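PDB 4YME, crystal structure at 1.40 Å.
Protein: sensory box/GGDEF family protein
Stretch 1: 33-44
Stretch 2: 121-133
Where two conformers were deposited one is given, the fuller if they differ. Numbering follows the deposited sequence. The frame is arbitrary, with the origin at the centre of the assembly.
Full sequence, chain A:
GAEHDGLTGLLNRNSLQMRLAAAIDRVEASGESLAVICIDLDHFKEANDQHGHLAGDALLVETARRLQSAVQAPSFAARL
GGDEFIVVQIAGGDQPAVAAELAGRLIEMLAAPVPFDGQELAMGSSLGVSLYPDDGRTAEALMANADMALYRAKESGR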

ATOM      1  N   SER A  33     -15.763  -8.255  -0.977  1.00 20.12           N
ATOM      2  CA  SER A  33     -15.370  -6.852  -1.118  0.70 20.62           C
ATOM      3  C   SER A  33     -13.939  -6.748  -1.623  1.00 19.56           C
ATOM      4  O   SER A  33     -13.103  -7.610  -1.347  1.00 19.09           O
ATOM      5  CB  SER A  33     -15.546  -6.103   0.170  0.70 21.52           C
ATOM      6  OG  SER A  33     -14.679  -6.542   1.122  0.70 23.18           O
ATOM      7  N   LEU A  34     -13.702  -5.705  -2.391  1.00 18.85           N
ATOM      8  CA  LEU A  34     -12.394  -5.417  -2.944  1.00 17.94           C
ATOM      9  C   LEU A  34     -12.090  -3.931  -2.751  1.00 16.71           C
ATOM     10  O   LEU A  34     -12.891  -3.080  -3.145  1.00 17.31           O
ATOM     11  CB  LEU A  34     -12.387  -5.751  -4.429  1.00 18.67           C
ATOM     12  CG  LEU A  34     -11.179  -5.361  -5.259  1.00 19.67           C
ATOM     13  CD1 LEU A  34     -10.016  -6.046  -4.772  1.00 19.95           C
ATOM     14  CD2 LEU A  34     -11.510  -5.631  -6.788  1.00 20.53           C
ATOM     15  N   ALA A  35     -10.940  -3.652  -2.164  1.00 16.79           N
ATOM     16  CA  ALA A  35     -10.458  -2.273  -1.897  1.00 16.12           C
ATOM     17  C   ALA A  35      -9.016  -2.136  -2.310  1.00 15.63           C
ATOM     18  O   ALA A  35      -8.235  -3.128  -2.225  1.00 15.88           O
ATOM     19  CB  ALA A  35     -10.562  -1.927  -0.438  1.00 17.01           C
ATOM     20  N   VAL A  36      -8.657  -0.952  -2.771  1.00 15.34           N
ATOM     21  CA  VAL A  36      -7.273  -0.628  -3.145  1.00 15.39           C
ATOM     22  C   VAL A  36      -6.827   0.497  -2.251  1.00 15.44           C
ATOM     23  O   VAL A  36      -7.457   1.554  -2.218  1.00 15.89           O
ATOM     24  CB  VAL A  36      -7.160  -0.270  -4.614  1.00 15.78           C
ATOM     25  CG1 VAL A  36      -5.781   0.178  -5.002  1.00 16.75           C
ATOM     26  CG2 VAL A  36      -7.704  -1.493  -5.472  1.00 16.20           C
ATOM     27  N   ILE A  37      -5.685   0.303  -1.614  1.00 15.48           N
ATOM     28  CA  ILE A  37      -5.123   1.212  -0.654  1.00 15.82           C
ATOM     29  C   ILE A  37      -3.786   1.671  -1.146  1.00 16.17           C
ATOM     30  O   ILE A  37      -2.881   0.848  -1.297  1.00 16.15           O
ATOM     31  CB  ILE A  37      -5.001   0.578   0.715  1.00 17.43           C
ATOM     32  CG1 ILE A  37      -6.352   0.079   1.206  1.00 18.80           C
ATOM     33  CG2 ILE A  37      -4.404   1.557   1.697  1.00 18.88           C
ATOM     34  CD1 ILE A  37      -6.355  -0.808   2.402  1.00 20.94           C
ATOM     35  N   CYS A  38      -3.645   2.962  -1.388  1.00 16.27           N
ATOM     36  CA  CYS A  38      -2.378   3.556  -1.782  0.50 17.70           C
ATOM     37  C   CYS A  38      -1.706   4.202  -0.568  1.00 17.35           C
ATOM     38  O   CYS A  38      -2.345   4.940   0.171  1.00 18.31           O
ATOM     39  CB  CYS A  38      -2.670   4.574  -2.888  0.50 18.74           C
ATOM     40  SG  CYS A  38      -1.254   5.357  -3.678  0.50 21.96           S
ATOM     41  N   ILE A  39      -0.420   3.919  -0.371  1.00 15.65           N
ATOM     42  CA  ILE A  39       0.285   4.292   0.845  1.00 17.23           C
ATOM     43  C   ILE A  39       1.569   4.984   0.498  1.00 17.79           C
ATOM     44  O   ILE A  39       2.248   4.576  -0.447  1.00 17.22           O
ATOM     45  CB  ILE A  39       0.700   3.033   1.627  1.00 17.89           C
ATOM     46  CG1 ILE A  39      -0.513   2.193   2.003  1.00 18.83           C
ATOM     47  CG2 ILE A  39       1.584   3.369   2.838  1.00 19.10           C
ATOM     48  CD1 ILE A  39      -0.209   0.752   2.403  1.00 20.93           C
ATOM     49  N   ASP A  40       1.913   6.045   1.221  1.00 18.15           N
ATOM     50  CA  ASP A  40       3.252   6.579   1.046  1.00 20.28           C
ATOM     51  C   ASP A  40       3.835   6.962   2.371  1.00 19.29           C
ATOM     52  O   ASP A  40       3.133   6.939   3.358  1.00 21.35           O
ATOM     53  CB  ASP A  40       3.362   7.606  -0.030  1.00 22.48           C
ATOM     54  CG  ASP A  40       2.898   8.943   0.343  1.00 24.05           C
ATOM     55  OD1 ASP A  40       2.387   9.140   1.452  1.00 24.38           O
ATOM     56  OD2 ASP A  40       3.235   9.826  -0.483  1.00 30.81           O
ATOM     57  N   LEU A  41       5.137   7.170   2.409  1.00 17.81           N
ATOM     58  CA  LEU A  41       5.840   7.392   3.664  1.00 18.27           C
ATOM     59  C   LEU A  41       6.051   8.895   3.889  1.00 19.23           C
ATOM     60  O   LEU A  41       6.496   9.622   3.005  1.00 21.92           O
ATOM     61  CB  LEU A  41       7.189   6.638   3.678  1.00 17.93           C
ATOM     62  CG  LEU A  41       7.045   5.120   3.552  1.00 17.84           C
ATOM     63  CD1 LEU A  41       8.431   4.487   3.598  1.00 18.52           C
ATOM     64  CD2 LEU A  41       6.112   4.507   4.666  1.00 19.63           C
ATOM     65  N   ASP A  42       5.816   9.312   5.121  1.00 19.51           N
ATOM     66  CA  ASP A  42       5.841  10.751   5.460  1.00 20.71           C
ATOM     67  C   ASP A  42       7.236  11.335   5.413  1.00 20.43           C
ATOM     68  O   ASP A  42       7.401  12.539   5.107  1.00 21.32           O
ATOM     69  CB  ASP A  42       5.209  10.969   6.822  1.00 21.77           C
ATOM     70  CG  ASP A  42       3.678  10.793   6.808  1.00 24.27           C
ATOM     71  OD1 ASP A  42       3.055  10.578   5.758  1.00 26.41           O
ATOM     72  OD2 ASP A  42       3.148  10.835   7.909  1.00 29.35           O
ATOM     73  N   HIS A  43       8.255  10.534   5.708  1.00 19.96           N
ATOM     74  CA  HIS A  43       9.618  11.082   5.894  1.00 19.99           C
ATOM     75  C   HIS A  43      10.694  10.350   5.113  1.00 20.09           C
ATOM     76  O   HIS A  43      11.874  10.326   5.482  1.00 19.59           O
ATOM     77  CB  HIS A  43       9.978  11.153   7.366  1.00 20.53           C
ATOM     78  CG  HIS A  43       8.930  11.791   8.212  1.00 21.61           C
ATOM     79  ND1 HIS A  43       8.697  13.146   8.213  1.00 24.55           N
ATOM     80  CD2 HIS A  43       8.082  11.253   9.105  1.00 21.98           C
ATOM     81  CE1 HIS A  43       7.716  13.406   9.058  1.00 23.63           C
ATOM     82  NE2 HIS A  43       7.330  12.279   9.622  1.00 23.70           N
ATOM     83  N   PHE A  44      10.323   9.823   3.966  1.00 19.97           N
ATOM     84  CA  PHE A  44      11.260   9.195   3.044  1.00 19.82           C
ATOM     85  C   PHE A  44      12.274  10.161   2.458  1.00 20.88           C
ATOM     86  O   PHE A  44      13.462   9.906   2.503  1.00 20.16           O
ATOM     87  CB  PHE A  44      10.435   8.528   1.930  1.00 20.56           C
ATOM     88  CG  PHE A  44      11.220   7.877   0.883  1.00 19.24           C
ATOM     89  CD1 PHE A  44      11.907   6.681   1.110  1.00 19.93           C
ATOM     90  CD2 PHE A  44      11.245   8.406  -0.373  1.00 21.91           C
ATOM     91  CE1 PHE A  44      12.603   6.038   0.101  1.00 20.77           C
ATOM     92  CE2 PHE A  44      11.933   7.785  -1.380  1.00 22.84           C
ATOM     93  CZ  PHE A  44      12.635   6.591  -1.136  1.00 21.66           C
ATOM     94  N   LEU A 121      15.261   6.029  12.112  1.00 24.59           N
ATOM     95  CA  LEU A 121      14.685   6.804  11.049  1.00 23.21           C
ATOM     96  C   LEU A 121      13.169   6.891  11.247  1.00 22.02           C
ATOM     97  O   LEU A 121      12.498   5.883  11.598  1.00 21.24           O
ATOM     98  CB  LEU A 121      14.970   6.157   9.727  1.00 23.83           C
ATOM     99  CG  LEU A 121      16.435   5.972   9.343  1.00 24.27           C
ATOM    100  CD1 LEU A 121      16.418   5.253   8.006  1.00 24.67           C
ATOM    101  CD2 LEU A 121      17.097   7.272   9.235  1.00 25.99           C
ATOM    102  N   ALA A 122      12.663   8.125  11.104  1.00 21.08           N
ATOM    103  CA  ALA A 122      11.217   8.414  11.204  1.00 22.48           C
ATOM    104  C   ALA A 122      10.422   7.722  10.127  1.00 22.12           C
ATOM    105  O   ALA A 122      10.701   7.776   8.928  1.00 22.07           O
ATOM    106  CB  ALA A 122      10.994   9.873  11.136  1.00 21.80           C
HETATM  107  N   MSE A 123       9.431   6.966  10.595  1.00 25.73           N
HETATM  108  CA  MSE A 123       8.487   6.318   9.668  0.60 25.36           C
HETATM  109  C   MSE A 123       7.193   7.182   9.757  1.00 26.04           C
HETATM  110  O   MSE A 123       7.275   8.396   9.908  1.00 32.71           O
HETATM  111  CB  MSE A 123       8.345   4.798   9.935  0.60 23.13           C
HETATM  112  CG  MSE A 123       9.557   3.898   9.616  0.60 22.17           C
HETATM  113 SE   MSE A 123       9.623   2.835   7.918  0.40 19.86          SE
HETATM  114  CE  MSE A 123       8.036   1.740   8.150  0.60 21.64           C
ATOM    115  N   GLY A 124       6.001   6.601   9.646  1.00 24.43           N
ATOM    116  CA  GLY A 124       4.774   7.354   9.512  1.00 23.59           C
ATOM    117  C   GLY A 124       4.348   7.284   8.061  1.00 21.83           C
ATOM    118  O   GLY A 124       5.154   7.422   7.180  1.00 22.51           O
ATOM    119  N   SER A 125       3.065   7.097   7.838  1.00 21.10           N
ATOM    120  CA  SER A 125       2.533   6.965   6.488  1.00 21.10           C
ATOM    121  C   SER A 125       1.220   7.717   6.323  1.00 20.32           C
ATOM    122  O   SER A 125       0.548   8.061   7.328  1.00 23.10           O
ATOM    123  CB  SER A 125       2.264   5.499   6.245  1.00 21.74           C
ATOM    124  OG  SER A 125       1.263   4.979   7.121  1.00 23.47           O
ATOM    125  N   SER A 126       0.854   7.924   5.071  1.00 19.21           N
ATOM    126  CA  SER A 126      -0.438   8.438   4.675  1.00 19.56           C
ATOM    127  C   SER A 126      -1.052   7.480   3.706  1.00 18.90           C
ATOM    128  O   SER A 126      -0.303   6.765   3.023  1.00 17.87           O
ATOM    129  CB  SER A 126      -0.271   9.782   4.014  1.00 21.83           C
ATOM    130  OG  SER A 126       0.241  10.746   4.920  1.00 22.91           O
ATOM    131  N   LEU A 127      -2.356   7.396   3.648  1.00 18.67           N
ATOM    132  CA  LEU A 127      -3.007   6.460   2.769  1.00 19.79           C
ATOM    133  C   LEU A 127      -4.309   6.964   2.209  1.00 18.86           C
ATOM    134  O   LEU A 127      -4.961   7.866   2.811  1.00 20.05           O
ATOM    135  CB  LEU A 127      -3.116   5.078   3.344  1.00 23.74           C
ATOM    136  CG  LEU A 127      -3.889   4.781   4.548  1.00 24.51           C
ATOM    137  CD1 LEU A 127      -5.362   4.777   4.255  1.00 26.32           C
ATOM    138  CD2 LEU A 127      -3.478   3.367   4.994  1.00 24.28           C
ATOM    139  N   GLY A 128      -4.663   6.432   1.057  1.00 17.33           N
ATOM    140  CA  GLY A 128      -5.942   6.680   0.398  1.00 18.05           C
ATOM    141  C   GLY A 128      -6.573   5.386   0.006  1.00 17.78           C
ATOM    142  O   GLY A 128      -5.845   4.446  -0.397  1.00 18.01           O
ATOM    143  N   VAL A 129      -7.879   5.327   0.016  1.00 17.19           N
ATOM    144  CA  VAL A 129      -8.633   4.110  -0.205  1.00 17.78           C
ATOM    145  C   VAL A 129      -9.616   4.305  -1.345  1.00 18.91           C
ATOM    146  O   VAL A 129     -10.408   5.271  -1.341  1.00 19.48           O
ATOM    147  CB  VAL A 129      -9.418   3.692   1.052  1.00 19.60           C
ATOM    148  CG1 VAL A 129     -10.219   2.376   0.792  1.00 21.08           C
ATOM    149  CG2 VAL A 129      -8.485   3.497   2.219  1.00 21.30           C
ATOM    150  N   SER A 130      -9.651   3.356  -2.263  1.00 18.38           N
ATOM    151  CA  SER A 130     -10.679   3.254  -3.289  0.60 19.15           C
ATOM    152  C   SER A 130     -11.396   1.935  -3.179  1.00 19.03           C
ATOM    153  O   SER A 130     -10.778   0.877  -2.951  1.00 18.38           O
ATOM    154  CB  SER A 130     -10.075   3.383  -4.669  0.60 21.12           C
ATOM    155  OG  SER A 130      -9.292   4.546  -4.722  0.60 21.89           O
ATOM    156  N   LEU A 131     -12.729   1.934  -3.347  1.00 19.81           N
ATOM    157  CA  LEU A 131     -13.551   0.746  -3.206  1.00 20.72           C
ATOM    158  C   LEU A 131     -14.157   0.365  -4.536  1.00 20.81           C
ATOM    159  O   LEU A 131     -14.621   1.224  -5.304  1.00 21.53           O
ATOM    160  CB  LEU A 131     -14.695   1.040  -2.209  1.00 23.44           C
ATOM    161  CG  LEU A 131     -14.291   1.533  -0.820  1.00 25.37           C
ATOM    162  CD1 LEU A 131     -15.527   1.911   0.042  1.00 27.82           C
ATOM    163  CD2 LEU A 131     -13.435   0.504  -0.175  1.00 25.91           C
ATOM    164  N   TYR A 132     -14.125  -0.916  -4.865  1.00 18.66           N
ATOM    165  CA  TYR A 132     -14.812  -1.452  -6.018  1.00 20.44           C
ATOM    166  C   TYR A 132     -16.317  -1.662  -5.671  1.00 21.47           C
ATOM    167  O   TYR A 132     -16.601  -2.135  -4.574  1.00 21.97           O
ATOM    168  CB  TYR A 132     -14.187  -2.812  -6.396  1.00 20.10           C
ATOM    169  CG  TYR A 132     -14.898  -3.516  -7.530  1.00 19.83           C
ATOM    170  CD1 TYR A 132     -14.602  -3.206  -8.864  1.00 20.44           C
ATOM    171  CD2 TYR A 132     -15.847  -4.492  -7.292  1.00 21.06           C
ATOM    172  CE1 TYR A 132     -15.263  -3.824  -9.901  1.00 21.10           C
ATOM    173  CE2 TYR A 132     -16.530  -5.087  -8.336  1.00 21.52           C
ATOM    174  CZ  TYR A 132     -16.235  -4.745  -9.637  1.00 22.26           C
ATOM    175  OH  TYR A 132     -16.887  -5.378 -10.679  1.00 24.51           O
ATOM    176  N   PRO A 133     -17.245  -1.288  -6.565  1.00 22.16           N
ATOM    177  CA  PRO A 133     -17.043  -0.674  -7.864  1.00 22.17           C
ATOM    178  C   PRO A 133     -17.242   0.852  -7.900  1.00 21.88           C
ATOM    179  O   PRO A 133     -17.036   1.455  -8.944  1.00 23.08           O
ATOM    180  CB  PRO A 133     -18.163  -1.317  -8.708  1.00 24.05           C
ATOM    181  CG  PRO A 133     -19.224  -1.481  -7.759  1.00 24.75           C
ATOM    182  CD  PRO A 133     -18.608  -1.842  -6.445  1.00 23.73           C
TER
HETATM  183  O   HOH W   1       1.179   9.146   9.641  1.00 38.12           O
HETATM  184  O   HOH W   2      12.818   9.110   7.874  1.00 19.49           O
HETATM  185  O   HOH W   3       8.177   7.964   6.838  1.00 26.46           O

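The apolar centre of this contact lies on one face of an antiparallel pair of strands, one from each stretch. Ala35, Ile37, Ile39, Val129, Leu127 and Leu131 share that face. Ile37 sits between two neighbours of the other strand. Ile37 CG2 is 3.9 Å from Leu127 CD2, and Ile37 CG1 is 4.2 Å from Val129 CG2. Ile39 continues the row, with CG1 4.1 Å from Leu127 CB. Toward the other end, Ala35 CB packs 3.8 Å from Leu131 CD2. Leu131 has chi1 m and chi2 t, and the end of its side chain comes nearer to strand 33-41 than its CA-to-CB direction suggests. Beyond it, Leu34 CD2 meets Tyr132 CB at 3.9 Å.

The backbone pairs in the same register. Val36 pairs with Ser130, Cys38 with Gly128 and Asp40 with Ser126, each through two hydrogen bonds. Val36 N to Ser130 O and Ser130 N to Val36 O are both 2.8 Å and nearly straight. Cys38 N to Gly128 O is 2.8 Å, and Gly128 N to Cys38 O is 2.9 Å. Asp40 N to Ser126 O is 2.9 Å, and Ser126 N to Asp40 O is 3.0 Å. Between these pairs the strands come closer, and CA-H...O contacts fill the gaps. The shortest is Leu127 CA to Cys38 O, 3.1 Å. One more hydrogen bond, Tyr132 N to Leu34 O at 3.0 Å, extends the ladder past Leu131.

At the opposite end the contact turns polar. Asp42 N donates to Gly124 O at 2.9 Å, almost in line, so the pairing outlasts strand 33-41 by one residue. The CA-to-CB bond of Asp42 points toward the other stretch, and Asp42 OD1 lies 2.9 Å from Ser126 OG. Gly124 has phi 104° and psi 138°. A CB here would be jammed against the carbonyl oxygen of Met123, and it would also lie 3.4 Å from Asp42 OD2.

His43, at the N-cap position before a helix, closes this edge. Met123 O approaches the edge of the His43 ring, 3.1 Å from His43 CD2. Ala122 CB is 3.8 Å from His43 CD2.

Three waters join the stretches here. Water 1 donates to Ser125 O at 2.6 Å and to Asp42 OD2 at 3.1 Å. Water 2 donates to Ala122 O at 2.7 Å and to His43 O at 2.8 Å. Water 3 accepts from His43 N at 2.8 Å and donates to Gly124 O at 3.1 Å and Ala122 O at 3.3 Å.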